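Local coordinates for Lin0431 protein (Listeria innocua, PDB 3LD7) that is of unknown function and is represented here by its NusG domain II region, a small, mostly beta-stranded fold, at residues Asp6-Ile12 / Phe85-Thr91; Asp48-Arg53 / Gly68-Lys72; Asp57-Asp61 / Cys79-Lys83. All blocks are in the same frame, centred on the assembly; numbering follows the deposited sequence.

In the fold
From the N terminus, strand 8-14 starts interaction 1, which closes only when the last strand, 84-90, returns to pair with it; 72 residues lie between the two segments, and both other contacts nest inside that loop. Interaction 2 closes a short loop from strand 51-57, through helix 63-67, to the segment 68-72. Interaction 3 joins the far end of strand 51-57 to the turn between strands 76-79 and 84-90. Interactions 2 and 3 cross along the chain and lie on opposite sides of its centre, about 19 Å between centres. Interactions 1 and 2 touch: Ile-88 CG2 packs 3.4 Å from Lys-72 O of the 68-72 loop, and the two sheets meet where Ile-52 packs against Ala-10, Ile-12 and Ile-88.

Interaction 1 (Asp6-Ile12 / Phe85-Thr91); sequences DEVVAII and FVEIKST
Val-8 packs diagonally beside Ile-88, with Val-8 CB 3.6 Å from Ile-88 CG2, on the face of an antiparallel sheet that also carries Ala-10, Ile-12 and Val-86. Strands 8-12 and 85-90 run at 160° between their N-to-C directions, with axes 4.6 Å apart at closest approach, and all strand residues are extended. The register pairs Val-8 with Ser-90, Ala-10 with Ile-88 and Ile-12 with Val-86 as non-hydrogen-bonded pairs (CA-CA 4.4 to 4.5 Å), alternating with the hydrogen-bonded pairs Val-9/Lys-89 and Ile-11/Glu-87 (5.4 and 5.2 Å). Val-9 N to Lys-89 O and Lys-89 N to Val-9 O are both 2.9 Å; Ile-11 N to Glu-87 O is 2.8 Å and Glu-87 N to Ile-11 O 2.9 Å. Thr-91 N donates to Glu-7 O at 2.9 Å just past the last bridge, and Ser-90 (chi1 t), in that last pair, donates through OG to Asp-6 OD1 (chi1 t) at 2.7 Å. On the buried face Ile-12 CG1 meets Val-86 CG2 at 4.0 Å; Val-9 CG2, on the face shared with Ile-11, Glu-87 and Lys-89, reaches Thr-91 CG2 at 3.3 Å. This regular pairing of the first and last strands forms the middle of the four-stranded sheet: strand 17-23 flanks 8-14, strand 76-79 flanks 84-90, and Ile-52 of strand 51-57 packs against Ala-10, Ile-12 and Ile-88.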
loop_
_atom_site.group_PDB
_atom_site.type_symbol
_atom_site.label_atom_id
_atom_site.label_comp_id
_atom_site.label_asym_id
_atom_site.label_seq_id
_atom_site.Cartn_x
_atom_site.Cartn_y
_atom_site.Cartn_z
ATOM N N ASP A 6 6.099 5.456 -17.821
ATOM C CA ASP A 6 6.538 5.976 -16.537
ATOM C C ASP A 6 7.189 4.859 -15.708
ATOM O O ASP A 6 6.904 3.675 -15.903
ATOM C CB ASP A 6 5.326 6.574 -15.802
ATOM C CG ASP A 6 5.715 7.530 -14.684
ATOM O OD1 ASP A 6 6.918 7.854 -14.551
ATOM O OD2 ASP A 6 4.804 7.965 -13.936
ATOM N N GLU A 7 8.091 5.239 -14.813
ATOM C CA GLU A 7 8.661 4.309 -13.839
ATOM C C GLU A 7 8.262 4.787 -12.460
ATOM O O GLU A 7 8.526 5.937 -12.109
ATOM C CB GLU A 7 10.179 4.304 -13.928
ATOM C CG GLU A 7 10.730 3.683 -15.196
ATOM C CD GLU A 7 12.248 3.732 -15.241
ATOM O OE1 GLU A 7 12.817 4.830 -15.036
ATOM O OE2 GLU A 7 12.871 2.675 -15.480
ATOM N N VAL A 8 7.640 3.914 -11.672
ATOM C CA VAL A 8 7.088 4.335 -10.383
ATOM C C VAL A 8 7.505 3.463 -9.209
ATOM O O VAL A 8 7.862 2.284 -9.375
ATOM C CB VAL A 8 5.541 4.438 -10.426
ATOM C CG1 VAL A 8 5.131 5.481 -11.459
ATOM C CG2 VAL A 8 4.908 3.082 -10.739
ATOM N N VAL A 9 7.445 4.059 -8.019
ATOM C CA VAL A 9 7.792 3.379 -6.780
ATOM C C VAL A 9 6.654 3.607 -5.808
ATOM O O VAL A 9 6.128 4.718 -5.727
ATOM C CB VAL A 9 9.088 3.946 -6.155
ATOM C CG1 VAL A 9 9.442 3.201 -4.906
ATOM C CG2 VAL A 9 10.240 3.849 -7.126
ATOM N N ALA A 10 6.263 2.563 -5.084
ATOM C CA ALA A 10 5.254 2.700 -4.057
ATOM C C ALA A 10 5.938 2.860 -2.707
ATOM O O ALA A 10 6.762 2.029 -2.311
ATOM C CB ALA A 10 4.355 1.487 -4.045
ATOM N N ILE A 11 5.588 3.930 -1.997
ATOM C CA ILE A 11 6.134 4.199 -0.677
ATOM C C ILE A 11 5.047 3.865 0.332
ATOM O O ILE A 11 3.960 4.453 0.320
ATOM C CB ILE A 11 6.582 5.682 -0.526
ATOM C CG1 ILE A 11 7.417 6.130 -1.732
ATOM C CG2 ILE A 11 7.304 5.903 0.825
ATOM C CD1 ILE A 11 8.715 5.476 -1.823
ATOM N N ILE A 12 5.321 2.897 1.187
ATOM C CA ILE A 12 4.337 2.443 2.169
ATOM C C ILE A 12 4.810 2.797 3.570
ATOM O O ILE A 12 5.902 2.383 3.984
ATOM C CB ILE A 12 4.142 0.915 2.055
ATOM C CG1 ILE A 12 3.713 0.539 0.620
ATOM C CG2 ILE A 12 3.126 0.421 3.085
ATOM C CD1 ILE A 12 4.850 0.015 -0.286
ATOM N N PHE A 85 -0.252 4.645 4.981
ATOM C CA PHE A 85 -0.363 5.446 3.773
ATOM C C PHE A 85 0.487 4.814 2.679
ATOM O O PHE A 85 1.626 4.392 2.936
ATOM C CB PHE A 85 0.144 6.853 4.081
ATOM C CG PHE A 85 0.008 7.836 2.952
ATOM C CD1 PHE A 85 -1.238 8.165 2.429
ATOM C CD2 PHE A 85 1.127 8.485 2.459
ATOM C CE1 PHE A 85 -1.354 9.133 1.411
ATOM C CE2 PHE A 85 1.024 9.429 1.455
ATOM C CZ PHE A 85 -0.209 9.742 0.916
ATOM N N VAL A 86 -0.056 4.772 1.472
ATOM C CA VAL A 86 0.706 4.356 0.309
ATOM C C VAL A 86 0.702 5.507 -0.682
ATOM O O VAL A 86 -0.353 6.067 -0.991
ATOM C CB VAL A 86 0.052 3.142 -0.387
ATOM C CG1 VAL A 86 0.845 2.763 -1.654
ATOM C CG2 VAL A 86 -0.070 1.962 0.572
ATOM N N GLU A 87 1.882 5.888 -1.162
ATOM C CA GLU A 87 1.999 6.915 -2.181
ATOM C C GLU A 87 2.788 6.331 -3.335
ATOM O O GLU A 87 3.861 5.763 -3.122
ATOM C CB GLU A 87 2.760 8.117 -1.615
ATOM C CG GLU A 87 3.024 9.164 -2.620
ATOM C CD GLU A 87 3.650 10.409 -2.023
ATOM O OE1 GLU A 87 4.115 10.379 -0.854
ATOM O OE2 GLU A 87 3.680 11.423 -2.736
ATOM N N ILE A 88 2.285 6.478 -4.554
ATOM C CA ILE A 88 3.035 6.078 -5.736
ATOM C C ILE A 88 3.669 7.299 -6.374
ATOM O O ILE A 88 2.978 8.293 -6.679
ATOM C CB ILE A 88 2.163 5.332 -6.743
ATOM C CG1 ILE A 88 1.579 4.081 -6.065
ATOM C CG2 ILE A 88 2.971 4.967 -8.018
ATOM C CD1 ILE A 88 0.804 3.189 -7.012
ATOM N N LYS A 89 4.991 7.234 -6.540
ATOM C CA LYS A 89 5.767 8.365 -7.050
ATOM C C LYS A 89 6.496 7.982 -8.330
ATOM O O LYS A 89 6.993 6.869 -8.460
ATOM C CB LYS A 89 6.812 8.819 -6.020
ATOM C CG LYS A 89 6.258 9.306 -4.683
ATOM C CD LYS A 89 7.389 9.870 -3.816
ATOM C CE LYS A 89 6.850 10.516 -2.553
ATOM N NZ LYS A 89 7.901 11.232 -1.771
ATOM N N SER A 90 6.575 8.910 -9.267
ATOM C CA SER A 90 7.396 8.705 -10.443
ATOM C C SER A 90 8.854 8.871 -10.025
ATOM O O SER A 90 9.160 9.680 -9.158
ATOM C CB SER A 90 7.038 9.733 -11.513
ATOM O OG SER A 90 7.875 9.590 -12.649
ATOM N N THR A 91 9.760 8.103 -10.619
ATOM C CA THR A 91 11.182 8.322 -10.360
ATOM C C THR A 91 11.794 9.167 -11.476
ATOM O O THR A 91 12.994 9.463 -11.503
ATOM C CB THR A 91 11.949 7.006 -10.215
ATOM O OG1 THR A 91 11.788 6.223 -11.404
ATOM C CG2 THR A 91 11.435 6.225 -9.023
#

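Interaction 2 (Asp48-Arg53 / Gly68-Lys72); sequences DGERIR and GWKSK
A single antiparallel bridge beside a beta hairpin, with a tryptophan sandwiched between two arginines, attaches the segment 68-72 to the start of strand 51-57. The hairpin turn is type II' from Asp-48 to Arg-51, with Gly-49 at phi/psi 58/-129; Asp-48 N to Arg-51 O is 2.9 Å and Arg-51 N to Asp-48 O 3.1 Å. Gly-68 leaves helix 63-67 with positive phi (71°), after which Trp-69 and Lys-70 are extended.

Backbone hydrogen bonds fix the register at Ile-52/Lys-70 (CA-CA 5.4 Å): Ile-52 N to Lys-70 O is 3.0 Å and Lys-70 N to Ile-52 O 2.8 Å. Aromatic contacts engage both faces of the Trp-69 indole (chi1 m, chi2 107°). The Arg-51 guanidinium (chi1 m) lies flat on one face at 16° between planes, a cation-pi contact with CZ 3.6 Å from the five-membered ring centroid. Against the opposite face, Arg-53 CD (chi1 p) makes a CH-pi contact 3.6 Å from the six-membered ring centroid. Asp-48 CB approaches Trp-69 CH2 at 3.6 Å. In apolar packing, Ile-52 turns away to face the four-stranded sheet, on Ala-10, Ile-12 and Ile-88.

Of the charged ends, Arg-53 NH2 has its salt bridge outside, with Glu-46 OE1; within segment 48-53, Arg-51 NH2 to Asp-48 OD2 is a long one at 3.7 Å. One water donates to both Glu-50 O and Ser-71 O, at 2.7 Å each.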
loop_
_atom_site.group_PDB
_atom_site.type_symbol
_atom_site.label_atom_id
_atom_site.label_comp_id
_atom_site.label_asym_id
_atom_site.label_seq_id
_atom_site.Cartn_x
_atom_site.Cartn_y
_atom_site.Cartn_z
ATOM N N ASP A 48 0.853 -7.093 -6.814
ATOM C CA ASP A 48 0.667 -8.089 -7.849
ATOM C C ASP A 48 1.051 -7.450 -9.164
ATOM O O ASP A 48 0.411 -6.493 -9.602
ATOM C CB ASP A 48 -0.792 -8.559 -7.879
ATOM C CG ASP A 48 -0.997 -9.732 -8.810
ATOM O OD1 ASP A 48 -0.670 -10.874 -8.425
ATOM O OD2 ASP A 48 -1.491 -9.507 -9.927
ATOM N N GLY A 49 2.109 -7.952 -9.802
ATOM C CA GLY A 49 2.620 -7.278 -10.972
ATOM C C GLY A 49 2.980 -5.864 -10.586
ATOM O O GLY A 49 3.701 -5.650 -9.595
ATOM N N GLU A 50 2.488 -4.895 -11.364
ATOM C CA GLU A 50 2.865 -3.494 -11.145
ATOM C C GLU A 50 1.836 -2.722 -10.342
ATOM O O GLU A 50 1.815 -1.497 -10.387
ATOM C CB GLU A 50 3.151 -2.802 -12.482
ATOM C CG GLU A 50 4.136 -3.619 -13.298
ATOM C CD GLU A 50 4.766 -2.881 -14.466
ATOM O OE1 GLU A 50 4.278 -1.782 -14.849
ATOM O OE2 GLU A 50 5.755 -3.435 -15.018
ATOM N N ARG A 51 0.958 -3.437 -9.640
ATOM C CA ARG A 51 -0.122 -2.790 -8.874
ATOM C C ARG A 51 -0.016 -3.122 -7.394
ATOM O O ARG A 51 0.528 -4.182 -7.000
ATOM C CB ARG A 51 -1.503 -3.284 -9.353
ATOM C CG ARG A 51 -1.804 -3.202 -10.815
ATOM C CD ARG A 51 -3.213 -3.783 -11.074
ATOM N NE ARG A 51 -3.277 -5.213 -10.739
ATOM C CZ ARG A 51 -4.403 -5.922 -10.662
ATOM N NH1 ARG A 51 -5.570 -5.341 -10.891
ATOM N NH2 ARG A 51 -4.356 -7.217 -10.352
ATOM N N ILE A 52 -0.555 -2.244 -6.561
ATOM C CA ILE A 52 -0.554 -2.477 -5.125
ATOM C C ILE A 52 -1.933 -2.178 -4.544
ATOM O O ILE A 52 -2.649 -1.304 -5.048
ATOM C CB ILE A 52 0.539 -1.623 -4.436
ATOM C CG1 ILE A 52 0.667 -1.979 -2.950
ATOM C CG2 ILE A 52 0.316 -0.125 -4.686
ATOM C CD1 ILE A 52 1.876 -1.315 -2.281
ATOM N N ARG A 53 -2.312 -2.906 -3.500
ATOM C CA ARG A 53 -3.543 -2.601 -2.773
ATOM C C ARG A 53 -3.423 -3.029 -1.334
ATOM O O ARG A 53 -2.524 -3.805 -0.974
ATOM C CB ARG A 53 -4.753 -3.336 -3.369
ATOM C CG ARG A 53 -4.748 -4.852 -3.152
ATOM C CD ARG A 53 -6.028 -5.506 -3.650
ATOM N NE ARG A 53 -5.927 -6.956 -3.620
ATOM C CZ ARG A 53 -6.842 -7.775 -4.124
ATOM N NH1 ARG A 53 -7.971 -7.289 -4.651
ATOM N NH2 ARG A 53 -6.628 -9.080 -4.101
ATOM N N GLY A 68 -8.970 0.027 -3.472
ATOM C CA GLY A 68 -8.551 -1.012 -4.400
ATOM C C GLY A 68 -7.156 -0.823 -4.959
ATOM O O GLY A 68 -6.286 -0.221 -4.329
ATOM N N TRP A 69 -6.945 -1.344 -6.157
ATOM C CA TRP A 69 -5.629 -1.339 -6.769
ATOM C C TRP A 69 -5.173 0.029 -7.250
ATOM O O TRP A 69 -5.952 0.787 -7.852
ATOM C CB TRP A 69 -5.594 -2.258 -7.979
ATOM C CG TRP A 69 -5.791 -3.709 -7.731
ATOM C CD1 TRP A 69 -6.900 -4.448 -8.034
ATOM C CD2 TRP A 69 -4.826 -4.633 -7.200
ATOM N NE1 TRP A 69 -6.699 -5.770 -7.705
ATOM C CE2 TRP A 69 -5.430 -5.917 -7.208
ATOM C CE3 TRP A 69 -3.519 -4.503 -6.720
ATOM C CZ2 TRP A 69 -4.781 -7.058 -6.725
ATOM C CZ3 TRP A 69 -2.853 -5.659 -6.253
ATOM C CH2 TRP A 69 -3.494 -6.914 -6.258
ATOM N N LYS A 70 -3.887 0.313 -7.036
ATOM C CA LYS A 70 -3.276 1.554 -7.505
ATOM C C LYS A 70 -1.984 1.245 -8.238
ATOM O O LYS A 70 -1.317 0.247 -7.946
ATOM C CB LYS A 70 -3.013 2.516 -6.345
ATOM C CG LYS A 70 -4.257 2.934 -5.609
ATOM C CD LYS A 70 -5.165 3.794 -6.475
ATOM C CE LYS A 70 -6.408 4.184 -5.677
ATOM N NZ LYS A 70 -7.311 5.069 -6.478
ATOM N N SER A 71 -1.626 2.081 -9.203
ATOM C CA SER A 71 -0.451 1.786 -10.013
ATOM C C SER A 71 0.196 2.999 -10.672
ATOM O O SER A 71 1.287 2.891 -11.227
ATOM C CB SER A 71 -0.802 0.762 -11.097
ATOM O OG SER A 71 -1.672 1.347 -12.065
ATOM N N LYS A 72 -0.470 4.145 -10.610
ATOM C CA LYS A 72 -0.005 5.324 -11.319
ATOM C C LYS A 72 0.618 6.386 -10.423
ATOM O O LYS A 72 0.242 6.526 -9.265
ATOM C CB LYS A 72 -1.153 5.945 -12.115
ATOM C CG LYS A 72 -1.609 5.075 -13.274
ATOM C CD LYS A 72 -2.582 5.825 -14.172
ATOM C CE LYS A 72 -3.032 4.961 -15.341
ATOM N NZ LYS A 72 -1.891 4.520 -16.196
HETATM O O HOH W 1 2.650 0.601 -11.867
#

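Interaction 3 (Asp57-Asp61 / Cys79-Lys83); sequences DNSPD and CLPHK
This loop-to-turn packing with water bridges ties the Asx turn at the end of strand 51-57, edge strand of the three-stranded sheet, to the type I beta turn Leu-80 to Lys-83, part of the connection between adjacent antiparallel strands 76-79 and 84-90 of the four-stranded sheet. In the Asx turn, Asp-57 OD1 (chi1 p) accepts from Ser-59 N at 2.8 Å and Ser-59 OG at 2.7 Å. The beta turn closes with Lys-83 N to Leu-80 O at 2.9 Å. The nearest CA atoms across the segments, Ser-59 and Pro-81, are 6.5 Å apart. Ser-59 CB (chi1 p) makes a CH-pi contact over the His-82 ring (chi1 m), 4.2 Å from its centroid, and lies 3.6 Å from Cys-79 SG. At the ring edge, Asn-58 OD1 is 3.2 Å from His-82 CE1; Asn-58 is anchored to Ala-40 and Tyr-42. Pro-60 CD packs on Pro-81 CB at 3.8 Å. One water links Asn-58 O and His-82 NE2, 2.8 Å each; another donates to Asp-61 OD2 and accepts from Leu-80 N, both 2.8 Å.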
loop_
_atom_site.group_PDB
_atom_site.type_symbol
_atom_site.label_atom_id
_atom_site.label_comp_id
_atom_site.label_asym_id
_atom_site.label_seq_id
_atom_site.Cartn_x
_atom_site.Cartn_y
_atom_site.Cartn_z
ATOM N N ASP A 57 -8.056 -5.732 5.704
ATOM C CA ASP A 57 -7.660 -5.162 6.986
ATOM C C ASP A 57 -8.844 -5.159 7.928
ATOM O O ASP A 57 -9.972 -5.437 7.491
ATOM C CB ASP A 57 -6.976 -3.772 6.858
ATOM C CG ASP A 57 -7.909 -2.666 6.445
ATOM O OD1 ASP A 57 -9.051 -2.590 6.960
ATOM O OD2 ASP A 57 -7.453 -1.806 5.650
ATOM N N ASN A 58 -8.585 -4.920 9.215
ATOM C CA ASN A 58 -9.670 -4.819 10.186
ATOM C C ASN A 58 -9.975 -3.391 10.618
ATOM O O ASN A 58 -10.470 -3.137 11.735
ATOM C CB ASN A 58 -9.455 -5.760 11.377
ATOM C CG ASN A 58 -8.189 -5.470 12.140
ATOM O OD1 ASN A 58 -7.366 -4.656 11.727
ATOM N ND2 ASN A 58 -8.017 -6.161 13.261
ATOM N N SER A 59 -9.679 -2.450 9.732
ATOM C CA SER A 59 -10.039 -1.065 10.014
ATOM C C SER A 59 -11.552 -0.934 10.143
ATOM O O SER A 59 -12.316 -1.675 9.513
ATOM C CB SER A 59 -9.506 -0.118 8.925
ATOM O OG SER A 59 -10.203 -0.266 7.686
ATOM N N PRO A 60 -11.989 0.014 10.978
ATOM C CA PRO A 60 -13.436 0.194 11.119
ATOM C C PRO A 60 -14.098 0.757 9.862
ATOM O O PRO A 60 -15.296 0.502 9.663
ATOM C CB PRO A 60 -13.555 1.168 12.293
ATOM C CG PRO A 60 -12.217 1.881 12.337
ATOM C CD PRO A 60 -11.209 0.859 11.902
ATOM N N ASP A 61 -13.354 1.502 9.042
ATOM C CA ASP A 61 -13.968 2.262 7.943
ATOM C C ASP A 61 -13.784 1.610 6.572
ATOM O O ASP A 61 -14.555 1.870 5.642
ATOM C CB ASP A 61 -13.485 3.730 7.917
ATOM C CG ASP A 61 -11.965 3.868 7.797
ATOM O OD1 ASP A 61 -11.257 2.867 7.986
ATOM O OD2 ASP A 61 -11.468 5.000 7.548
ATOM N N CYS A 79 -5.264 4.313 4.989
ATOM C CA CYS A 79 -6.048 3.692 6.050
ATOM C C CYS A 79 -5.802 4.541 7.263
ATOM O O CYS A 79 -4.818 4.358 7.980
ATOM C CB CYS A 79 -5.645 2.233 6.324
ATOM S SG CYS A 79 -6.602 1.529 7.705
ATOM N N LEU A 80 -6.677 5.526 7.460
ATOM C CA LEU A 80 -6.446 6.533 8.510
ATOM C C LEU A 80 -6.406 5.962 9.946
ATOM O O LEU A 80 -5.491 6.252 10.704
ATOM C CB LEU A 80 -7.436 7.703 8.383
ATOM C CG LEU A 80 -6.736 9.045 8.353
ATOM C CD1 LEU A 80 -7.721 10.134 8.088
ATOM C CD2 LEU A 80 -5.991 9.293 9.659
ATOM N N PRO A 81 -7.367 5.109 10.303
ATOM C CA PRO A 81 -7.345 4.560 11.672
ATOM C C PRO A 81 -6.067 3.811 12.009
ATOM O O PRO A 81 -5.652 3.802 13.177
ATOM C CB PRO A 81 -8.557 3.608 11.696
ATOM C CG PRO A 81 -9.495 4.221 10.665
ATOM C CD PRO A 81 -8.567 4.704 9.562
ATOM N N HIS A 82 -5.456 3.174 11.011
ATOM C CA HIS A 82 -4.205 2.446 11.261
ATOM C C HIS A 82 -2.978 3.259 10.895
ATOM O O HIS A 82 -1.843 2.759 10.989
ATOM C CB HIS A 82 -4.208 1.132 10.481
ATOM C CG HIS A 82 -5.272 0.174 10.934
ATOM N ND1 HIS A 82 -5.440 -1.073 10.371
ATOM C CD2 HIS A 82 -6.231 0.282 11.893
ATOM C CE1 HIS A 82 -6.439 -1.701 10.973
ATOM N NE2 HIS A 82 -6.952 -0.890 11.887
ATOM N N LYS A 83 -3.191 4.483 10.422
ATOM C CA LYS A 83 -2.090 5.405 10.071
ATOM C C LYS A 83 -1.217 4.873 8.940
ATOM O O LYS A 83 -0.004 5.159 8.862
ATOM C CB LYS A 83 -1.248 5.770 11.303
ATOM C CG LYS A 83 -2.111 6.286 12.478
ATOM C CD LYS A 83 -1.246 6.781 13.621
ATOM C CE LYS A 83 -2.110 7.210 14.794
ATOM N NZ LYS A 83 -1.325 7.757 15.922
HETATM O O HOH W 2 -8.900 -1.774 13.663
HETATM O O HOH W 3 -9.169 5.533 6.124
#